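Local coordinates for protein glutathione transferase (Phanerochaete chrysosporium, PDB 4F0C) that binds oxidised glutathione and, as a Ure2p-class glutathione transferase of a wood-degrading fungus, probably acts on electrophilic or oxidised substrates with glutathione, at residues K5-F10 with L28-E33; I100-W105 with K165-D170; R158-A163 with H201-A206. All coordinates share one frame; numbering follows the deposited sequence.

Contact 1: K5-F10 with L28-E33; sequences KQFTLF and LGLSFE. With SO4 (sulfate ion), chain D.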
loop_
_atom_site.group_PDB
_atom_site.type_symbol
_atom_site.label_atom_id
_atom_site.label_comp_id
_atom_site.label_asym_id
_atom_site.label_seq_id
_atom_site.Cartn_x
_atom_site.Cartn_y
_atom_site.Cartn_z
ATOM N N LYS A 5 -3.463 21.684 -20.849
ATOM C CA LYS A 5 -4.357 21.124 -19.854
ATOM C C LYS A 5 -3.683 21.168 -18.495
ATOM O O LYS A 5 -2.466 21.339 -18.410
ATOM C CB LYS A 5 -4.730 19.705 -20.248
ATOM C CG LYS A 5 -5.484 19.636 -21.592
ATOM C CD LYS A 5 -6.027 18.204 -21.852
ATOM C CE LYS A 5 -6.973 18.156 -23.088
ATOM N NZ LYS A 5 -7.639 16.807 -23.094
ATOM N N GLN A 6 -4.473 21.037 -17.432
ATOM C CA GLN A 6 -3.905 21.166 -16.111
ATOM C C GLN A 6 -2.898 20.080 -15.767
ATOM O O GLN A 6 -1.855 20.373 -15.214
ATOM C CB GLN A 6 -4.972 21.200 -15.014
ATOM C CG GLN A 6 -4.329 21.305 -13.600
ATOM C CD GLN A 6 -5.305 21.790 -12.542
ATOM O OE1 GLN A 6 -6.509 21.887 -12.800
ATOM N NE2 GLN A 6 -4.792 22.101 -11.345
ATOM N N PHE A 7 -3.246 18.826 -16.050
ATOM C CA PHE A 7 -2.455 17.688 -15.597
ATOM C C PHE A 7 -1.922 16.897 -16.767
ATOM O O PHE A 7 -2.576 16.807 -17.818
ATOM C CB PHE A 7 -3.323 16.736 -14.741
ATOM C CG PHE A 7 -3.900 17.387 -13.505
ATOM C CD1 PHE A 7 -3.098 17.629 -12.383
ATOM C CD2 PHE A 7 -5.238 17.780 -13.483
ATOM C CE1 PHE A 7 -3.648 18.216 -11.208
ATOM C CE2 PHE A 7 -5.796 18.365 -12.359
ATOM C CZ PHE A 7 -4.996 18.603 -11.203
ATOM N N THR A 8 -0.735 16.325 -16.578
ATOM C CA THR A 8 -0.299 15.200 -17.402
ATOM C C THR A 8 -0.404 13.969 -16.524
ATOM O O THR A 8 0.197 13.908 -15.429
ATOM C CB THR A 8 1.158 15.324 -17.895
ATOM O OG1 THR A 8 1.271 16.464 -18.732
ATOM C CG2 THR A 8 1.588 14.087 -18.694
ATOM N N LEU A 9 -1.185 12.998 -16.988
ATOM C CA LEU A 9 -1.270 11.707 -16.316
ATOM C C LEU A 9 -0.467 10.688 -17.118
ATOM O O LEU A 9 -0.796 10.398 -18.265
ATOM C CB LEU A 9 -2.734 11.228 -16.212
ATOM C CG LEU A 9 -2.950 9.804 -15.655
ATOM C CD1 LEU A 9 -2.376 9.620 -14.231
ATOM C CD2 LEU A 9 -4.462 9.406 -15.687
ATOM N N PHE A 10 0.584 10.141 -16.521
ATOM C CA PHE A 10 1.298 9.056 -17.155
ATOM C C PHE A 10 0.543 7.778 -16.805
ATOM O O PHE A 10 0.368 7.439 -15.633
ATOM C CB PHE A 10 2.757 9.001 -16.682
ATOM C CG PHE A 10 3.572 10.209 -17.093
ATOM C CD1 PHE A 10 4.100 10.301 -18.375
ATOM C CD2 PHE A 10 3.806 11.247 -16.196
ATOM C CE1 PHE A 10 4.863 11.390 -18.763
ATOM C CE2 PHE A 10 4.583 12.351 -16.573
ATOM C CZ PHE A 10 5.091 12.423 -17.868
ATOM N N LEU A 28 -14.288 14.827 -11.307
ATOM C CA LEU A 28 -14.147 16.232 -10.905
ATOM C C LEU A 28 -14.172 17.206 -12.076
ATOM O O LEU A 28 -14.147 18.416 -11.869
ATOM C CB LEU A 28 -12.857 16.442 -10.076
ATOM C CG LEU A 28 -12.982 15.981 -8.618
ATOM C CD1 LEU A 28 -11.594 15.817 -7.933
ATOM C CD2 LEU A 28 -13.885 16.945 -7.831
ATOM N N GLY A 29 -14.202 16.689 -13.301
ATOM C CA GLY A 29 -14.263 17.557 -14.468
ATOM C C GLY A 29 -12.954 18.304 -14.730
ATOM O O GLY A 29 -12.951 19.356 -15.357
ATOM N N LEU A 30 -11.843 17.753 -14.255
ATOM C CA LEU A 30 -10.527 18.398 -14.379
ATOM C C LEU A 30 -9.878 18.109 -15.737
ATOM O O LEU A 30 -10.099 17.049 -16.319
ATOM C CB LEU A 30 -9.615 17.906 -13.247
ATOM C CG LEU A 30 -10.034 18.395 -11.846
ATOM C CD1 LEU A 30 -9.368 17.605 -10.684
ATOM C CD2 LEU A 30 -9.747 19.898 -11.716
ATOM N N SER A 31 -9.071 19.037 -16.245
ATOM C CA SER A 31 -8.486 18.852 -17.576
ATOM C C SER A 31 -7.148 18.103 -17.517
ATOM O O SER A 31 -6.301 18.380 -16.664
ATOM C CB SER A 31 -8.337 20.191 -18.304
ATOM O OG SER A 31 -7.394 21.001 -17.641
ATOM N N PHE A 32 -6.938 17.163 -18.428
ATOM C CA PHE A 32 -5.709 16.376 -18.371
ATOM C C PHE A 32 -5.363 15.755 -19.707
ATOM O O PHE A 32 -6.250 15.349 -20.460
ATOM C CB PHE A 32 -5.751 15.293 -17.260
ATOM C CG PHE A 32 -6.772 14.164 -17.482
ATOM C CD1 PHE A 32 -8.128 14.336 -17.151
ATOM C CD2 PHE A 32 -6.358 12.917 -17.947
ATOM C CE1 PHE A 32 -9.067 13.289 -17.317
ATOM C CE2 PHE A 32 -7.271 11.869 -18.115
ATOM C CZ PHE A 32 -8.633 12.052 -17.792
ATOM N N GLU A 33 -4.072 15.702 -20.009
ATOM C CA GLU A 33 -3.621 14.900 -21.134
ATOM C C GLU A 33 -3.145 13.563 -20.564
ATOM O O GLU A 33 -2.728 13.472 -19.394
ATOM C CB GLU A 33 -2.495 15.578 -21.899
ATOM C CG GLU A 33 -1.247 15.703 -21.102
ATOM C CD GLU A 33 -0.001 15.969 -21.955
ATOM O OE1 GLU A 33 1.058 16.206 -21.352
ATOM O OE2 GLU A 33 -0.067 15.934 -23.203
HETATM S S SO4 D . -5.199 13.995 -24.581
HETATM O O1 SO4 D . -4.812 12.940 -23.644
HETATM O O2 SO4 D . -4.253 13.949 -25.687
HETATM O O3 SO4 D . -6.551 13.733 -25.071
HETATM O O4 SO4 D . -5.177 15.334 -23.997
HETATM O O HOH W 1 -9.190 16.845 -20.400
HETATM O O HOH W 2 -8.393 21.447 -14.874
#

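Contact 2: I100-W105 with K165-D170; sequences IIMTQW and KLTIAD. With SO4 (sulfate ion), chain C.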
loop_
_atom_site.group_PDB
_atom_site.type_symbol
_atom_site.label_atom_id
_atom_site.label_comp_id
_atom_site.label_asym_id
_atom_site.label_seq_id
_atom_site.Cartn_x
_atom_site.Cartn_y
_atom_site.Cartn_z
ATOM N N ILE A 100 -8.793 10.185 8.380
ATOM C CA ILE A 100 -7.852 9.120 8.711
ATOM C C ILE A 100 -8.429 7.750 8.341
ATOM O O ILE A 100 -7.693 6.834 7.917
ATOM C CB ILE A 100 -7.373 9.169 10.160
ATOM C CG1 ILE A 100 -6.183 8.211 10.367
ATOM C CG2 ILE A 100 -8.551 8.935 11.179
ATOM C CD1 ILE A 100 -4.942 8.574 9.518
ATOM N N ILE A 101 -9.747 7.608 8.459
ATOM C CA ILE A 101 -10.356 6.328 8.084
ATOM C C ILE A 101 -10.405 6.199 6.549
ATOM O O ILE A 101 -10.195 5.113 5.999
ATOM C CB ILE A 101 -11.775 6.194 8.717
ATOM C CG1 ILE A 101 -11.655 6.186 10.245
ATOM C CG2 ILE A 101 -12.511 4.930 8.174
ATOM C CD1 ILE A 101 -10.676 5.080 10.802
ATOM N N MET A 102 -10.641 7.305 5.845
ATOM C CA MET A 102 -10.550 7.230 4.378
ATOM C C MET A 102 -9.131 6.792 3.966
ATOM O O MET A 102 -8.939 5.981 3.044
ATOM C CB MET A 102 -10.935 8.572 3.748
ATOM C CG MET A 102 -11.067 8.525 2.213
ATOM S SD MET A 102 -11.493 10.127 1.500
ATOM C CE MET A 102 -9.932 11.003 1.673
ATOM N N THR A 103 -8.136 7.331 4.662
ATOM C CA THR A 103 -6.737 6.965 4.415
ATOM C C THR A 103 -6.446 5.493 4.740
ATOM O O THR A 103 -5.731 4.806 4.001
ATOM C CB THR A 103 -5.793 7.925 5.154
ATOM O OG1 THR A 103 -5.936 9.205 4.559
ATOM C CG2 THR A 103 -4.322 7.516 5.031
ATOM N N GLN A 104 -6.993 5.019 5.849
ATOM C CA GLN A 104 -6.882 3.605 6.204
ATOM C C GLN A 104 -7.392 2.700 5.064
ATOM O O GLN A 104 -6.726 1.758 4.676
ATOM C CB GLN A 104 -7.721 3.350 7.449
ATOM C CG GLN A 104 -7.879 1.864 7.864
ATOM C CD GLN A 104 -9.003 1.718 8.860
ATOM O OE1 GLN A 104 -8.782 1.791 10.073
ATOM N NE2 GLN A 104 -10.259 1.564 8.340
ATOM N N TRP A 105 -8.590 2.988 4.545
ATOM C CA TRP A 105 -9.131 2.194 3.452
ATOM C C TRP A 105 -8.272 2.303 2.191
ATOM O O TRP A 105 -8.125 1.320 1.470
ATOM C CB TRP A 105 -10.597 2.554 3.178
ATOM C CG TRP A 105 -11.488 1.899 4.231
ATOM C CD1 TRP A 105 -12.022 2.492 5.338
ATOM C CD2 TRP A 105 -11.866 0.522 4.276
ATOM N NE1 TRP A 105 -12.746 1.565 6.068
ATOM C CE2 TRP A 105 -12.656 0.345 5.434
ATOM C CE3 TRP A 105 -11.632 -0.578 3.425
ATOM C CZ2 TRP A 105 -13.224 -0.898 5.779
ATOM C CZ3 TRP A 105 -12.187 -1.835 3.774
ATOM C CH2 TRP A 105 -12.953 -1.976 4.953
ATOM N N LYS A 165 -20.699 8.229 2.415
ATOM C CA LYS A 165 -20.723 8.964 1.166
ATOM C C LYS A 165 -19.645 8.405 0.248
ATOM O O LYS A 165 -18.619 7.889 0.692
ATOM C CB LYS A 165 -20.484 10.456 1.425
ATOM C CG LYS A 165 -19.138 10.741 2.094
ATOM C CD LYS A 165 -18.960 12.227 2.509
ATOM C CE LYS A 165 -18.595 13.107 1.316
ATOM N NZ LYS A 165 -18.448 14.529 1.698
ATOM N N LEU A 166 -19.877 8.522 -1.050
ATOM C CA LEU A 166 -18.880 8.095 -2.016
ATOM C C LEU A 166 -17.599 8.913 -1.829
ATOM O O LEU A 166 -17.664 10.142 -1.766
ATOM C CB LEU A 166 -19.438 8.325 -3.428
ATOM C CG LEU A 166 -18.417 8.240 -4.557
ATOM C CD1 LEU A 166 -17.974 6.807 -4.720
ATOM C CD2 LEU A 166 -19.057 8.769 -5.870
ATOM N N THR A 167 -16.442 8.246 -1.728
ATOM C CA THR A 167 -15.143 8.955 -1.687
ATOM C C THR A 167 -14.090 8.234 -2.544
ATOM O O THR A 167 -14.356 7.171 -3.122
ATOM C CB THR A 167 -14.555 9.036 -0.252
ATOM O OG1 THR A 167 -14.225 7.710 0.208
ATOM C CG2 THR A 167 -15.567 9.683 0.722
ATOM N N ILE A 168 -12.890 8.795 -2.611
ATOM C CA ILE A 168 -11.806 8.128 -3.309
ATOM C C ILE A 168 -11.468 6.773 -2.667
ATOM O O ILE A 168 -10.867 5.936 -3.333
ATOM C CB ILE A 168 -10.540 9.016 -3.418
ATOM C CG1 ILE A 168 -10.172 9.625 -2.037
ATOM C CG2 ILE A 168 -10.806 10.127 -4.453
ATOM C CD1 ILE A 168 -8.692 10.152 -1.984
ATOM N N ALA A 169 -11.863 6.547 -1.408
ATOM C CA ALA A 169 -11.638 5.201 -0.841
ATOM C C ALA A 169 -12.381 4.177 -1.692
ATOM O O ALA A 169 -11.797 3.175 -2.080
ATOM C CB ALA A 169 -12.053 5.086 0.622
ATOM N N ASP A 170 -13.648 4.440 -2.019
ATOM C CA ASP A 170 -14.410 3.501 -2.852
ATOM C C ASP A 170 -13.839 3.447 -4.251
ATOM O O ASP A 170 -13.659 2.359 -4.824
ATOM C CB ASP A 170 -15.901 3.902 -2.921
ATOM C CG ASP A 170 -16.491 4.152 -1.540
ATOM O OD1 ASP A 170 -16.865 3.155 -0.882
ATOM O OD2 ASP A 170 -16.527 5.330 -1.104
HETATM S S SO4 C . -13.820 0.903 9.683
HETATM O O1 SO4 C . -12.490 0.278 9.633
HETATM O O2 SO4 C . -13.876 1.893 10.737
HETATM O O3 SO4 C . -14.156 1.723 8.496
HETATM O O4 SO4 C . -14.771 -0.162 9.833
#

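Contact 3: R158-A163 with H201-A206; sequences RQWLVA and HRWHTA. With SO4 (sulfate ion), chain C.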
loop_
_atom_site.group_PDB
_atom_site.type_symbol
_atom_site.label_atom_id
_atom_site.label_comp_id
_atom_site.label_asym_id
_atom_site.label_seq_id
_atom_site.Cartn_x
_atom_site.Cartn_y
_atom_site.Cartn_z
ATOM N N ARG A 158 -22.919 -1.044 5.313
ATOM C CA ARG A 158 -22.701 0.373 5.008
ATOM C C ARG A 158 -22.778 0.543 3.506
ATOM O O ARG A 158 -22.419 -0.377 2.770
ATOM C CB ARG A 158 -21.333 0.890 5.527
ATOM C CG ARG A 158 -20.116 0.242 4.867
ATOM C CD ARG A 158 -18.787 0.748 5.511
ATOM N NE ARG A 158 -18.569 0.157 6.857
ATOM C CZ ARG A 158 -17.411 0.237 7.519
ATOM N NH1 ARG A 158 -16.383 0.886 6.966
ATOM N NH2 ARG A 158 -17.268 -0.347 8.717
ATOM N N GLN A 159 -23.257 1.704 3.060
ATOM C CA GLN A 159 -23.433 1.946 1.629
ATOM C C GLN A 159 -22.084 2.159 0.936
ATOM O O GLN A 159 -21.874 1.701 -0.193
ATOM C CB GLN A 159 -24.329 3.172 1.402
ATOM C CG GLN A 159 -24.611 3.386 -0.076
ATOM C CD GLN A 159 -25.646 4.437 -0.333
ATOM O OE1 GLN A 159 -26.076 5.162 0.586
ATOM N NE2 GLN A 159 -26.065 4.538 -1.591
ATOM N N TRP A 160 -21.201 2.887 1.613
ATOM C CA TRP A 160 -19.887 3.303 1.091
ATOM C C TRP A 160 -18.875 3.080 2.213
ATOM O O TRP A 160 -19.257 3.009 3.381
ATOM C CB TRP A 160 -19.906 4.815 0.761
ATOM C CG TRP A 160 -20.943 5.224 -0.243
ATOM C CD1 TRP A 160 -22.043 5.998 -0.027
ATOM C CD2 TRP A 160 -20.955 4.890 -1.636
ATOM N NE1 TRP A 160 -22.755 6.165 -1.209
ATOM C CE2 TRP A 160 -22.105 5.492 -2.207
ATOM C CE3 TRP A 160 -20.107 4.142 -2.458
ATOM C CZ2 TRP A 160 -22.432 5.357 -3.553
ATOM C CZ3 TRP A 160 -20.449 4.002 -3.809
ATOM C CH2 TRP A 160 -21.585 4.621 -4.337
ATOM N N LEU A 161 -17.583 3.036 1.900
ATOM C CA LEU A 161 -16.607 2.667 2.937
ATOM C C LEU A 161 -16.498 3.662 4.090
ATOM O O LEU A 161 -16.350 3.256 5.231
ATOM C CB LEU A 161 -15.213 2.458 2.326
ATOM C CG LEU A 161 -15.187 1.207 1.443
ATOM C CD1 LEU A 161 -13.868 1.144 0.644
ATOM C CD2 LEU A 161 -15.366 -0.059 2.275
ATOM N N VAL A 162 -16.580 4.960 3.803
ATOM C CA VAL A 162 -16.360 5.958 4.858
ATOM C C VAL A 162 -17.408 7.018 4.844
ATOM O O VAL A 162 -17.797 7.485 3.775
ATOM C CB VAL A 162 -14.985 6.675 4.687
ATOM C CG1 VAL A 162 -14.711 7.579 5.896
ATOM C CG2 VAL A 162 -13.854 5.598 4.529
ATOM N N ALA A 163 -17.876 7.396 6.034
ATOM C CA ALA A 163 -18.734 8.568 6.195
ATOM C C ALA A 163 -20.051 8.507 5.420
ATOM O O ALA A 163 -20.668 9.550 5.181
ATOM C CB ALA A 163 -17.964 9.856 5.827
ATOM N N HIS A 201 -21.008 -6.744 -4.940
ATOM C CA HIS A 201 -21.576 -6.565 -6.279
ATOM C C HIS A 201 -22.427 -5.294 -6.358
ATOM O O HIS A 201 -22.366 -4.565 -7.355
ATOM C CB HIS A 201 -22.405 -7.785 -6.684
ATOM C CG HIS A 201 -23.164 -7.612 -7.973
ATOM N ND1 HIS A 201 -24.502 -7.277 -8.014
ATOM C CD2 HIS A 201 -22.775 -7.757 -9.264
ATOM C CE1 HIS A 201 -24.900 -7.204 -9.274
ATOM N NE2 HIS A 201 -23.875 -7.500 -10.052
ATOM N N ARG A 202 -23.246 -5.055 -5.330
ATOM C CA ARG A 202 -24.107 -3.856 -5.289
ATOM C C ARG A 202 -23.268 -2.587 -5.393
ATOM O O ARG A 202 -23.546 -1.684 -6.193
ATOM C CB ARG A 202 -24.874 -3.817 -3.966
ATOM C CG ARG A 202 -25.774 -2.602 -3.771
ATOM C CD ARG A 202 -26.015 -2.329 -2.273
ATOM N NE ARG A 202 -24.868 -1.697 -1.628
ATOM C CZ ARG A 202 -24.269 -2.162 -0.527
ATOM N NH1 ARG A 202 -24.715 -3.283 0.066
ATOM N NH2 ARG A 202 -23.245 -1.492 -0.003
ATOM N N TRP A 203 -22.230 -2.529 -4.564
ATOM C CA TRP A 203 -21.359 -1.357 -4.475
ATOM C C TRP A 203 -20.548 -1.174 -5.746
ATOM O O TRP A 203 -20.468 -0.063 -6.300
ATOM C CB TRP A 203 -20.461 -1.579 -3.268
ATOM C CG TRP A 203 -19.217 -0.736 -3.005
ATOM C CD1 TRP A 203 -19.166 0.511 -2.465
ATOM C CD2 TRP A 203 -17.862 -1.193 -3.094
ATOM N NE1 TRP A 203 -17.851 0.885 -2.239
ATOM C CE2 TRP A 203 -17.034 -0.160 -2.603
ATOM C CE3 TRP A 203 -17.266 -2.390 -3.544
ATOM C CZ2 TRP A 203 -15.639 -0.272 -2.564
ATOM C CZ3 TRP A 203 -15.881 -2.503 -3.500
ATOM C CH2 TRP A 203 -15.084 -1.449 -3.014
ATOM N N HIS A 204 -19.942 -2.258 -6.217
ATOM C CA HIS A 204 -19.166 -2.197 -7.467
ATOM C C HIS A 204 -20.062 -1.761 -8.617
ATOM O O HIS A 204 -19.682 -0.935 -9.441
ATOM C CB HIS A 204 -18.538 -3.558 -7.780
ATOM C CG HIS A 204 -17.654 -3.548 -8.989
ATOM N ND1 HIS A 204 -16.393 -2.988 -8.980
ATOM C CD2 HIS A 204 -17.845 -4.031 -10.239
ATOM C CE1 HIS A 204 -15.851 -3.117 -10.182
ATOM N NE2 HIS A 204 -16.708 -3.751 -10.963
ATOM N N THR A 205 -21.278 -2.296 -8.684
ATOM C CA THR A 205 -22.158 -1.948 -9.795
ATOM C C THR A 205 -22.550 -0.486 -9.733
ATOM O O THR A 205 -22.644 0.187 -10.765
ATOM C CB THR A 205 -23.425 -2.862 -9.823
ATOM O OG1 THR A 205 -22.992 -4.210 -9.997
ATOM C CG2 THR A 205 -24.404 -2.464 -10.962
ATOM N N ALA A 206 -22.791 0.010 -8.526
ATOM C CA ALA A 206 -23.157 1.404 -8.381
ATOM C C ALA A 206 -21.986 2.283 -8.876
ATOM O O ALA A 206 -22.205 3.281 -9.566
ATOM C CB ALA A 206 -23.534 1.728 -6.937
HETATM S S SO4 C . -13.820 0.903 9.683
HETATM O O1 SO4 C . -12.490 0.278 9.633
HETATM O O2 SO4 C . -13.876 1.893 10.737
HETATM O O3 SO4 C . -14.156 1.723 8.496
HETATM O O4 SO4 C . -14.771 -0.162 9.833
HETATM O O HOH W 3 -23.339 0.575 -2.241
#

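Contact 1: K5-F10 with L28-E33
The parallel strand pairing of the first beta-alpha-beta unit in the thioredoxin-like N-terminal domain starts where Phe7 and Thr8 meet Phe32 and Glu33. Phe7 N donates to Ser31 O at 3.1 Å, Glu33 N returns a bond to Phe7 O at 2.9 Å, and Leu9 N closes the run on Glu33 O with a straight N-H (179°). Just before the strand, the Ser31 hydroxyl serves as an extra acceptor: Gln6 N reaches Ser31 OG at 2.9 Å. A water bridges the same edge, donating to Gln6 OE1 and accepting from Ser31 N.

On one face, Thr8 and Glu33 lie side by side and point the same way. With CG between its own backbone N and carbonyl carbon (chi1 66°), the Glu33 chain starts back toward the neighbouring strand, and Thr8 OG1 donates to the anti lone pair of Glu33 OE1 over 2.6 Å. Thr8 OG1 is also hydrogen-bonded to His64 NE2, so the hydroxyl joins Glu33 and His64, which come from different parts of the chain. A valine in place of Thr8 would probably leave both the Glu33 carboxylate and His64 NE2 without this partner and set the Glu33 chain freer to turn. Lys5 runs extended beside Phe32, its CD 3.2 Å from Phe32 O, and its NZ holds a sulfate oxygen.

On the other face the contact between the two segments is apolar. CB of Phe7 sits 3.8 Å from CB of Phe32, while the rim atom CE2 of Phe7 meets Leu30 CB near the ring plane. Helix 18-28, which ends in a Schellman motif at Gly29, packs on this face through Leu25, touched by both phenylalanines; Leu30 reaches helix 74-85, and strand 60-63 continues the sheet beyond strand 7-11.

Contact 2: I100-W105 with K165-D170
With CG anti to its backbone N (chi1 -172°), the Met102 chain heads out from its helix, and SD meets Thr167 and Ile168; the bend at chi3 (73°) lays CE against Ile168. Met102 SD lies 3.7 Å from Thr167 CB and 3.8 Å from Ile168 CG1, the Met102 and Ile168 chains crossing at about a right angle. Nearer the backbone of helix 96-126, Ala169 CB fits against both Met102 CG and Trp105 CB, each at 3.9 Å. No hydrogen bond spans the two segments.

Thr167 and Asp170 form a capping box at the start of helix 168-172, consistent with the N-capping box known at this place in the GST fold. Thr167 OG1 accepts from Ala169 N at 3.1 Å, and Asp170 OD2 takes Thr167 N through its anti lone pair at 3.0 Å. Met102, on the long helix 96-126 of the helical C-terminal domain, packs against this capped first turn. Leu79 of helix 74-85 touches both Met102 and Ile168. On another side of helix 96-126, Trp105 NE1 donates to sulfate O3, which lies in the indole plane at its edge, while Gln104 NE2 holds O1; Trp72 NE1 of the second subunit grips the same ion.

Contact 3: R158-A163 with H201-A206
Aromatic and apolar packing joins Trp160 and Leu161 to Trp203. The two indoles meet rim to rim, neither lying over the other's face, with the six-membered ring of Trp160 and the five-membered ring of Trp203 centred 5.8 Å apart and their planes at 57°. Their closest atoms are Trp160 CE3 and Trp203 CD1, at 3.8 Å, and CE3 stands near the plane of the Trp203 ring. In Trp203, CG is anti to the backbone N (chi1 167°), and the indole beyond it lies between Trp160 CE3 and Leu161 CD1. Farther along its rim, Trp203 CZ2 meets Leu161 CD1 at 3.9 Å, the two side chains crossing at about a right angle. Trp160 CH2 approaches Ala206 CB more loosely, at 4.4 Å.

This is the C-terminal helical domain of the glutathione transferase fold: the loop between helices 134-155 and 168-172 is packed against helix 198-209. The polar end of Trp203, NE1, donates to Asp170 OD1, an oxygen that also accepts from Leu161 N, so one carboxylate ties the indole to the loop backbone.

Polar contacts across the interface are slighter. Arg202 NH2 makes weak bonds to Arg158 O, 3.1 Å away, and to Gln159 O, while its NH1 has a firmer partner in Leu155 O. A water in the guanidinium plane accepts from Arg202 NE and donates to Gln159 O, bridging the same two segments.

At the far end of Arg158, NH1 and NH2 donate hydrogen bonds to O3 and O4 of one sulfate, the bond from NH2 to O4 being 2.7 Å long and nearly straight at 172°. NH1 also donates to Leu161 O, folding the Arg158 side chain back along its own loop.

Overall arrangement
Along the chain contact 1 closes before contact 2 opens, whereas contacts 2 and 3 interleave their segments. Contact 1 sits in the sheet of the thioredoxin-like N-terminal domain, its centre about 22 Å from that of contact 2 and about 27 Å from that of contact 3. The latter two lie in the helical region, centres about 11 Å apart, and touch: Asp170 of contact 2 bonds to Trp203 and Leu161 of contact 3. Both reach one sulfate, beside Trp72 of the second subunit. Helix 74-85 connects the halves, meeting Leu30 of contact 1 and Met102 and Ile168 of contact 2. Contact 1 thus builds one domain; contacts 2 and 3 join helices of the other.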